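Local coordinates for fibronectin-binding protein (Streptococcus pyogenes, PDB 5A0L), which is a surface adhesin whose N-terminal domain carries an internal thioester that mediates covalent binding to the host, at residues Ile99-Val102 with Ile103-Tyr107; Asn129-Trp132 with Tyr133-Ser137. One frame throughout, in Å; residues are numbered along the deposited sequence.

How the contacts relate
Contacts 1 and 2 are the C-terminal ends of two helices that follow each other in the chain, 92-105 and 120-135, both within the thioester domain. Their centres lie about 12 Å apart, and the helices touch directly. Val102 of contact 1 spreads its two methyls over contact 2: CG1 packs on Ala130 CB at 3.7 Å, while CG2 meets Tyr134 CE2 at 3.7 Å. Ile131 is modelled in two conformers; in the one given, its CD1 also packs on Val102 CG1 and Ile103 CD1, a tentative addition. Neither contact is a metal site: the side chain of Val102 is about 13 Å from a bound zinc ion, and that of Trp132 is about 9 Å from a zinc ion.

Contact 1: Ile99-Val102 with Ile103-Tyr107; sequences ILNV and IYNGY
Ile103 and Ile99 open the last turns of helix 92-105, where regular i to i+4 bonding gives way to a C-terminal turn. Ile103 N binds Ile99 O at 3.1 Å in a nearly straight bond (166°), and its CG1 branch, beside the backbone N, passes the same oxygen. Next in line, Tyr104 N binds Leu100 O at 3.0 Å. With CG anti to the backbone N (chi1 -169°), its ring swings off the helix to meet Tyr188 edge-to-face.

At Asn105 the side chain folds back on the helix, since CG sits beside its own backbone N. Asn101 O is thus gripped twice, by Asn105 ND2 at 2.9 Å and by Asn105 N at 3.2 Å, from opposite faces of the carbonyl plane. That oxygen lies almost in the Asn105 amide plane. A water joins the two asparagines, giving to Asn101 OD1 and taking from Asn105 ND2, while Asn112 ND2 donates to Asn105 OD1 and Lys97 O accepts from Asn101 ND2, which should restrain the rotation of both buried amides.

Gly106 leaves the helix, and its N bonds to Ile103 O at 3.2 Å and only weakly, at 120°, to Val102 O 2.9 Å away.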
loop_
_atom_site.group_PDB
_atom_site.type_symbol
_atom_site.label_atom_id
_atom_site.label_comp_id
_atom_site.label_asym_id
_atom_site.label_seq_id
_atom_site.Cartn_x
_atom_site.Cartn_y
_atom_site.Cartn_z
ATOM N N ILE A 99 5.650 8.743 -3.909
ATOM C CA ILE A 99 4.608 7.857 -3.431
ATOM C C ILE A 99 3.420 7.849 -4.408
ATOM O O ILE A 99 2.882 6.747 -4.690
ATOM C CB ILE A 99 4.213 8.229 -2.001
ATOM C CG1 ILE A 99 5.364 7.828 -1.036
ATOM C CG2 ILE A 99 2.889 7.586 -1.582
ATOM C CD1 ILE A 99 5.291 8.392 0.343
ATOM N N LEU A 100 3.007 9.020 -4.892
ATOM C CA LEU A 100 1.897 9.041 -5.846
ATOM C C LEU A 100 2.180 8.193 -7.083
ATOM O O LEU A 100 1.312 7.471 -7.566
ATOM C CB LEU A 100 1.549 10.461 -6.248
ATOM C CG LEU A 100 1.013 11.416 -5.216
ATOM C CD1 LEU A 100 0.802 12.790 -5.796
ATOM C CD2 LEU A 100 -0.238 10.918 -4.590
ATOM N N ASN A 101 3.414 8.295 -7.608
ATOM C CA ASN A 101 3.745 7.557 -8.797
ATOM C C ASN A 101 3.849 6.060 -8.542
ATOM O O ASN A 101 3.492 5.258 -9.423
ATOM C CB ASN A 101 4.974 8.134 -9.491
ATOM C CG ASN A 101 4.642 9.341 -10.345
ATOM O OD1 ASN A 101 4.326 9.198 -11.540
ATOM N ND2 ASN A 101 4.680 10.533 -9.754
ATOM N N VAL A 102 4.317 5.646 -7.364
ATOM C CA VAL A 102 4.274 4.232 -7.018
ATOM C C VAL A 102 2.845 3.678 -7.050
ATOM O O VAL A 102 2.554 2.654 -7.677
ATOM C CB VAL A 102 4.907 3.960 -5.639
ATOM C CG1 VAL A 102 4.572 2.565 -5.133
ATOM C CG2 VAL A 102 6.409 4.162 -5.719
ATOM N N ILE A 103 1.930 4.384 -6.388
ATOM C CA ILE A 103 0.556 3.889 -6.296
ATOM C C ILE A 103 -0.092 3.877 -7.692
ATOM O O ILE A 103 -0.792 2.913 -8.031
ATOM C CB ILE A 103 -0.263 4.702 -5.276
ATOM C CG1 ILE A 103 0.248 4.480 -3.844
ATOM C CG2 ILE A 103 -1.730 4.428 -5.385
ATOM C CD1 ILE A 103 0.010 3.110 -3.311
ATOM N N TYR A 104 0.101 4.937 -8.475
ATOM C CA TYR A 104 -0.542 5.018 -9.769
ATOM C C TYR A 104 -0.085 3.880 -10.702
ATOM O O TYR A 104 -0.855 3.425 -11.568
ATOM C CB TYR A 104 -0.255 6.394 -10.394
ATOM C CG TYR A 104 -1.084 6.690 -11.614
ATOM C CD1 TYR A 104 -2.484 6.659 -11.558
ATOM C CD2 TYR A 104 -0.476 7.062 -12.834
ATOM C CE1 TYR A 104 -3.252 6.900 -12.695
ATOM C CE2 TYR A 104 -1.253 7.339 -13.955
ATOM C CZ TYR A 104 -2.630 7.288 -13.876
ATOM O OH TYR A 104 -3.436 7.496 -14.995
ATOM N N ASN A 105 1.152 3.431 -10.511
ATOM C CA ASN A 105 1.731 2.370 -11.305
ATOM C C ASN A 105 1.550 0.957 -10.761
ATOM O O ASN A 105 1.795 -0.019 -11.468
ATOM C CB ASN A 105 3.190 2.664 -11.595
ATOM C CG ASN A 105 3.311 3.686 -12.667
ATOM O OD1 ASN A 105 3.106 3.349 -13.849
ATOM N ND2 ASN A 105 3.509 4.967 -12.315
ATOM N N GLY A 106 1.146 0.862 -9.494
ATOM C CA GLY A 106 0.964 -0.407 -8.804
ATOM C C GLY A 106 -0.492 -0.852 -8.824
ATOM O O GLY A 106 -1.300 -0.420 -9.639
ATOM N N TYR A 107 -0.823 -1.762 -7.915
ATOM C CA TYR A 107 -2.187 -2.326 -7.866
ATOM C C TYR A 107 -3.107 -1.323 -7.179
ATOM O O TYR A 107 -2.765 -0.825 -6.088
ATOM C CB TYR A 107 -2.172 -3.628 -7.121
ATOM C CG TYR A 107 -3.507 -4.313 -7.066
ATOM C CD1 TYR A 107 -3.933 -5.153 -8.088
ATOM C CD2 TYR A 107 -4.365 -4.095 -6.005
ATOM C CE1 TYR A 107 -5.165 -5.765 -8.027
ATOM C CE2 TYR A 107 -5.586 -4.714 -5.935
ATOM C CZ TYR A 107 -5.992 -5.563 -6.940
ATOM O OH TYR A 107 -7.210 -6.193 -6.873
HETATM O O HOH W 1 3.116 7.423 -13.805
#

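Contact 2: Asn129-Trp132 with Tyr133-Ser137; sequences NAIW and YYSDS
Ser135 packs back against Ile131 and Trp132 at the C-terminal end of helix 120-135, in the tightest part of this turn. Ile131 O takes two backbone donors: Ser135 N, 2.8 Å away in the carbonyl plane, and Tyr134 N at 2.9 Å, well above that plane. Placed between its backbone N and carbonyl carbon (chi1 63°), Ser135 OG points back along the helix, 3.4 Å from Trp132 CA, and reaches the indole edge near CD1 in the ring plane.

The more open side includes Tyr133, Asp136 and the Trp132 indole. Here Tyr133 turns its ring away from the first segment towards Arg86, with which it makes a cation-pi contact; its CD2 also stands 3.7 Å above the centre of the ring of its chain neighbour, the buried Tyr134. Asp136 runs alongside Trp132, its OD2 3.8 Å from Trp132 CD1 and the carboxylate turned 76° from the indole.

Ser135 OG donates to Asp136 OD2 at 2.8 Å on the anti side, 34° out of the carboxylate plane, and Leu52 N bonds to the same oxygen. The two bonds to this oxygen should orient the carboxylate, and they tie the helix end to the Leu52 loop.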
loop_
_atom_site.group_PDB
_atom_site.type_symbol
_atom_site.label_atom_id
_atom_site.label_comp_id
_atom_site.label_asym_id
_atom_site.label_seq_id
_atom_site.Cartn_x
_atom_site.Cartn_y
_atom_site.Cartn_z
ATOM N N ASN A 129 5.642 -3.565 -1.035
ATOM C CA ASN A 129 7.077 -3.457 -0.853
ATOM C C ASN A 129 7.623 -2.138 -1.406
ATOM O O ASN A 129 8.514 -1.538 -0.781
ATOM C CB ASN A 129 7.799 -4.649 -1.474
ATOM C CG ASN A 129 7.881 -5.819 -0.532
ATOM O OD1 ASN A 129 8.791 -5.882 0.285
ATOM N ND2 ASN A 129 6.913 -6.710 -0.575
ATOM N N ALA A 130 7.094 -1.656 -2.534
ATOM C CA ALA A 130 7.521 -0.383 -3.065
ATOM C C ALA A 130 7.132 0.750 -2.139
ATOM O O ALA A 130 7.878 1.746 -1.987
ATOM C CB ALA A 130 6.956 -0.180 -4.464
ATOM N N ILE A 131 5.972 0.651 -1.502
ATOM C CA ILE A 131 5.573 1.689 -0.542
ATOM C C ILE A 131 6.531 1.720 0.659
ATOM O O ILE A 131 6.969 2.793 1.083
ATOM C CB ILE A 131 4.088 1.533 -0.110
ATOM C CG1 ILE A 131 3.174 1.904 -1.296
ATOM C CG2 ILE A 131 3.763 2.362 1.138
ATOM C CD1 ILE A 131 3.325 3.321 -1.795
ATOM N N TRP A 132 6.889 0.562 1.183
ATOM C CA TRP A 132 7.797 0.492 2.322
ATOM C C TRP A 132 9.191 0.998 1.977
ATOM O O TRP A 132 9.895 1.512 2.870
ATOM C CB TRP A 132 7.841 -0.924 2.863
ATOM C CG TRP A 132 6.629 -1.355 3.630
ATOM C CD1 TRP A 132 5.782 -0.571 4.338
ATOM C CD2 TRP A 132 6.181 -2.697 3.816
ATOM N NE1 TRP A 132 4.817 -1.328 4.970
ATOM C CE2 TRP A 132 5.039 -2.638 4.651
ATOM C CE3 TRP A 132 6.604 -3.938 3.340
ATOM C CZ2 TRP A 132 4.356 -3.790 5.053
ATOM C CZ3 TRP A 132 5.919 -5.073 3.734
ATOM C CH2 TRP A 132 4.805 -4.982 4.571
ATOM N N TYR A 133 9.608 0.885 0.726
ATOM C CA TYR A 133 10.867 1.503 0.290
ATOM C C TYR A 133 10.840 3.001 0.619
ATOM O O TYR A 133 11.881 3.569 1.030
ATOM C CB TYR A 133 11.041 1.263 -1.217
ATOM C CG TYR A 133 12.294 1.846 -1.809
ATOM C CD1 TYR A 133 13.507 1.167 -1.706
ATOM C CD2 TYR A 133 12.266 3.042 -2.530
ATOM C CE1 TYR A 133 14.664 1.696 -2.303
ATOM C CE2 TYR A 133 13.407 3.571 -3.118
ATOM C CZ TYR A 133 14.603 2.895 -2.987
ATOM O OH TYR A 133 15.734 3.424 -3.568
ATOM N N TYR A 134 9.697 3.634 0.477
ATOM C CA TYR A 134 9.571 5.063 0.750
ATOM C C TYR A 134 9.119 5.398 2.162
ATOM O O TYR A 134 9.528 6.429 2.698
ATOM C CB TYR A 134 8.670 5.739 -0.287
ATOM C CG TYR A 134 9.308 5.876 -1.652
ATOM C CD1 TYR A 134 10.383 6.757 -1.859
ATOM C CD2 TYR A 134 8.900 5.098 -2.731
ATOM C CE1 TYR A 134 11.012 6.847 -3.076
ATOM C CE2 TYR A 134 9.512 5.231 -3.986
ATOM C CZ TYR A 134 10.581 6.089 -4.145
ATOM O OH TYR A 134 11.203 6.241 -5.344
ATOM N N SER A 135 8.233 4.617 2.774
ATOM C CA SER A 135 7.703 4.955 4.100
ATOM C C SER A 135 8.676 4.601 5.229
ATOM O O SER A 135 8.670 5.282 6.283
ATOM C CB SER A 135 6.363 4.238 4.370
ATOM O OG SER A 135 6.493 2.831 4.396
ATOM N N ASP A 136 9.427 3.525 5.046
ATOM C CA ASP A 136 10.299 2.960 6.070
ATOM C C ASP A 136 11.748 2.826 5.628
ATOM O O ASP A 136 12.562 2.256 6.340
ATOM C CB ASP A 136 9.716 1.613 6.563
ATOM C CG ASP A 136 8.466 1.813 7.376
ATOM O OD1 ASP A 136 8.611 2.095 8.600
ATOM O OD2 ASP A 136 7.341 1.753 6.838
ATOM N N SER A 137 12.054 3.381 4.446
ATOM C CA SER A 137 13.409 3.268 3.912
ATOM C C SER A 137 13.863 1.814 3.887
ATOM O O SER A 137 15.017 1.507 4.106
ATOM C CB SER A 137 14.394 4.184 4.645
ATOM O OG SER A 137 13.979 5.530 4.533
#